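Local coordinates for DTDP-4-dehydrorhamnose reductase, rfbD ortholog (Clostridium acetobutylicum, PDB 1VL0), which probably reduces dTDP-6-deoxy-L-lyxo-4-hexulose to dTDP-L-rhamnose with a nicotinamide adenine dinucleotide cofactor, at residues D228-I233 against V241-C246. Sequence-based numbering, arbitrary orientation.
Sequences DFAVEI and VKVTPC
V243, on the strand 242-246, points its isopropyl group at helix 226-237 and meets A230 with its two methyls and V231 chiefly at CB. Its CB comes first: the single hydrogen there is directed roughly at V231, whose CG2 lies 4.2 Å from V243 CB. From CB the side chain forks. CG1, anti to the backbone N (chi1 -169°), reaches toward the methyl of A230, with V243 CG1 4.4 Å from A230 CB. CG2 lies a little farther from that methyl, 4.6 Å from A230 CB. Both V243 CG1 and V243 CG2 stand 4.5 Å from V231 CG2, which is thus shared evenly by the two branches. V231 offers only this one methyl; its CG1 lies 6.2 Å from V243 CB. Y227 and F234, one turn before A230 and one turn after it on the helix, also touch V243, and V186 of the paired strand 183-187 meets both A230 and V243. The helix thus packs on one face of a small two-stranded parallel sheet, while T244 starts out from the other face. This is structural packing remote from the cofactor. Across the two segments the partners of V243 are methyls alone, at ordinary van der Waals spacing, so cohesion here rests on shape and dispersion, without polar direction.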
ATOM      1  N   ASP A 228     -29.001 -24.411  -1.964  1.00 45.08           N
ATOM      2  CA  ASP A 228     -29.437 -24.276  -3.338  1.00 42.79           C
ATOM      3  C   ASP A 228     -28.451 -24.986  -4.297  1.00 43.23           C
ATOM      4  O   ASP A 228     -28.839 -25.570  -5.308  1.00 43.47           O
ATOM      5  CB  ASP A 228     -29.480 -22.823  -3.740  1.00 44.85           C
ATOM      6  CG  ASP A 228     -30.494 -21.993  -2.982  1.00 49.08           C
ATOM      7  OD1 ASP A 228     -31.587 -22.515  -2.669  1.00 52.30           O
ATOM      8  OD2 ASP A 228     -30.250 -20.800  -2.683  1.00 45.68           O
ATOM      9  N   PHE A 229     -27.179 -24.892  -3.983  1.00 42.31           N
ATOM     10  CA  PHE A 229     -26.098 -25.514  -4.788  1.00 42.03           C
ATOM     11  C   PHE A 229     -26.325 -27.038  -4.788  1.00 43.80           C
ATOM     12  O   PHE A 229     -26.379 -27.662  -5.856  1.00 44.37           O
ATOM     13  CB  PHE A 229     -24.783 -25.091  -4.168  1.00 41.41           C
ATOM     14  CG  PHE A 229     -23.539 -25.434  -4.941  1.00 43.82           C
ATOM     15  CD1 PHE A 229     -23.555 -26.037  -6.202  1.00 38.85           C
ATOM     16  CD2 PHE A 229     -22.309 -25.122  -4.388  1.00 45.16           C
ATOM     17  CE1 PHE A 229     -22.359 -26.325  -6.878  1.00 44.13           C
ATOM     18  CE2 PHE A 229     -21.127 -25.409  -5.080  1.00 43.53           C
ATOM     19  CZ  PHE A 229     -21.162 -26.027  -6.313  1.00 42.34           C
ATOM     20  N   ALA A 230     -26.544 -27.609  -3.597  1.00 42.93           N
ATOM     21  CA  ALA A 230     -26.793 -29.049  -3.436  1.00 43.50           C
ATOM     22  C   ALA A 230     -28.052 -29.490  -4.196  1.00 42.74           C
ATOM     23  O   ALA A 230     -28.040 -30.484  -4.922  1.00 43.90           O
ATOM     24  CB  ALA A 230     -26.905 -29.400  -1.967  1.00 43.17           C
ATOM     25  N   VAL A 231     -29.136 -28.740  -4.044  1.00 43.28           N
ATOM     26  CA  VAL A 231     -30.388 -29.053  -4.703  1.00 43.33           C
ATOM     27  C   VAL A 231     -30.210 -29.087  -6.225  1.00 44.94           C
ATOM     28  O   VAL A 231     -30.749 -29.967  -6.909  1.00 43.92           O
ATOM     29  CB  VAL A 231     -31.489 -28.028  -4.279  1.00 44.92           C
ATOM     30  CG1 VAL A 231     -32.761 -28.172  -5.130  1.00 45.96           C
ATOM     31  CG2 VAL A 231     -31.851 -28.269  -2.840  1.00 41.92           C
ATOM     32  N   GLU A 232     -29.440 -28.159  -6.771  1.00 45.16           N
ATOM     33  CA  GLU A 232     -29.205 -28.159  -8.207  1.00 44.67           C
ATOM     34  C   GLU A 232     -28.317 -29.318  -8.616  1.00 45.36           C
ATOM     35  O   GLU A 232     -28.569 -29.918  -9.641  1.00 43.84           O
ATOM     36  CB  GLU A 232     -28.639 -26.831  -8.663  1.00 45.14           C
ATOM     37  CG  GLU A 232     -28.335 -26.706 -10.157  1.00 47.11           C
ATOM     38  CD  GLU A 232     -29.571 -26.602 -11.041  1.00 48.08           C
ATOM     39  OE1 GLU A 232     -30.720 -26.635 -10.545  1.00 51.02           O
ATOM     40  OE2 GLU A 232     -29.372 -26.461 -12.255  1.00 46.37           O
ATOM     41  N   ILE A 233     -27.300 -29.632  -7.820  1.00 45.67           N
ATOM     42  CA  ILE A 233     -26.420 -30.796  -8.097  1.00 45.31           C
ATOM     43  C   ILE A 233     -27.251 -32.084  -8.239  1.00 46.06           C
ATOM     44  O   ILE A 233     -27.064 -32.869  -9.191  1.00 45.39           O
ATOM     45  CB  ILE A 233     -25.373 -30.984  -6.980  1.00 45.44           C
ATOM     46  CG1 ILE A 233     -24.290 -29.869  -7.032  1.00 43.24           C
ATOM     47  CG2 ILE A 233     -24.678 -32.328  -7.098  1.00 43.28           C
ATOM     48  CD1 ILE A 233     -23.506 -29.681  -5.737  1.00 42.46           C
ATOM     49  N   VAL A 241     -32.308 -37.860  -3.250  1.00 63.92           N
ATOM     50  CA  VAL A 241     -31.922 -37.577  -1.889  1.00 61.80           C
ATOM     51  C   VAL A 241     -32.756 -36.374  -1.492  1.00 59.83           C
ATOM     52  O   VAL A 241     -32.995 -35.492  -2.301  1.00 58.67           O
ATOM     53  CB  VAL A 241     -30.374 -37.310  -1.780  1.00 62.31           C
ATOM     54  CG1 VAL A 241     -29.927 -36.215  -2.742  1.00 62.23           C
ATOM     55  CG2 VAL A 241     -29.942 -36.988  -0.363  1.00 64.75           C
ATOM     56  N   LYS A 242     -33.251 -36.369  -0.269  1.00 59.79           N
ATOM     57  CA  LYS A 242     -33.981 -35.222   0.251  1.00 59.78           C
ATOM     58  C   LYS A 242     -32.992 -34.288   0.946  1.00 58.33           C
ATOM     59  O   LYS A 242     -32.375 -34.673   1.943  1.00 59.22           O
ATOM     60  CB  LYS A 242     -35.047 -35.711   1.248  1.00 60.53           C
ATOM     61  CG  LYS A 242     -36.001 -34.634   1.773  1.00 64.09           C
ATOM     62  N   VAL A 243     -32.849 -33.066   0.438  1.00 55.41           N
ATOM     63  CA  VAL A 243     -31.988 -32.089   1.064  1.00 52.22           C
ATOM     64  C   VAL A 243     -32.855 -31.201   1.922  1.00 51.39           C
ATOM     65  O   VAL A 243     -33.903 -30.750   1.489  1.00 49.95           O
ATOM     66  CB  VAL A 243     -31.200 -31.248   0.051  1.00 52.43           C
ATOM     67  CG1 VAL A 243     -30.139 -30.437   0.762  1.00 52.63           C
ATOM     68  CG2 VAL A 243     -30.534 -32.140  -0.983  1.00 54.24           C
ATOM     69  N   THR A 244     -32.394 -30.976   3.147  1.00 52.51           N
ATOM     70  CA  THR A 244     -33.047 -30.124   4.133  1.00 55.39           C
ATOM     71  C   THR A 244     -32.146 -28.913   4.388  1.00 55.24           C
ATOM     72  O   THR A 244     -30.943 -29.067   4.627  1.00 55.79           O
ATOM     73  CB  THR A 244     -33.256 -30.923   5.439  1.00 55.13           C
ATOM     74  OG1 THR A 244     -34.302 -31.872   5.250  1.00 59.22           O
ATOM     75  CG2 THR A 244     -33.810 -30.083   6.544  1.00 60.71           C
ATOM     76  N   PRO A 245     -32.712 -27.706   4.344  1.00 56.28           N
ATOM     77  CA  PRO A 245     -31.937 -26.511   4.655  1.00 57.10           C
ATOM     78  C   PRO A 245     -31.701 -26.419   6.148  1.00 57.88           C
ATOM     79  O   PRO A 245     -32.607 -26.676   6.937  1.00 58.60           O
ATOM     80  CB  PRO A 245     -32.826 -25.357   4.163  1.00 57.07           C
ATOM     81  CG  PRO A 245     -34.206 -25.908   4.088  1.00 57.25           C
ATOM     82  CD  PRO A 245     -34.115 -27.396   4.019  1.00 55.89           C
ATOM     83  N   CYS A 246     -30.486 -26.074   6.547  1.00 58.50           N
ATOM     84  CA  CYS A 246     -30.214 -25.853   7.969  1.00 58.32           C
ATOM     85  C   CYS A 246     -29.435 -24.552   8.190  1.00 58.75           C
ATOM     86  O   CYS A 246     -29.177 -23.793   7.248  1.00 56.12           O
ATOM     87  CB  CYS A 246     -29.473 -27.049   8.557  1.00 57.39           C
ATOM     88  SG  CYS A 246     -27.777 -27.197   7.991  1.00 60.77           S
TER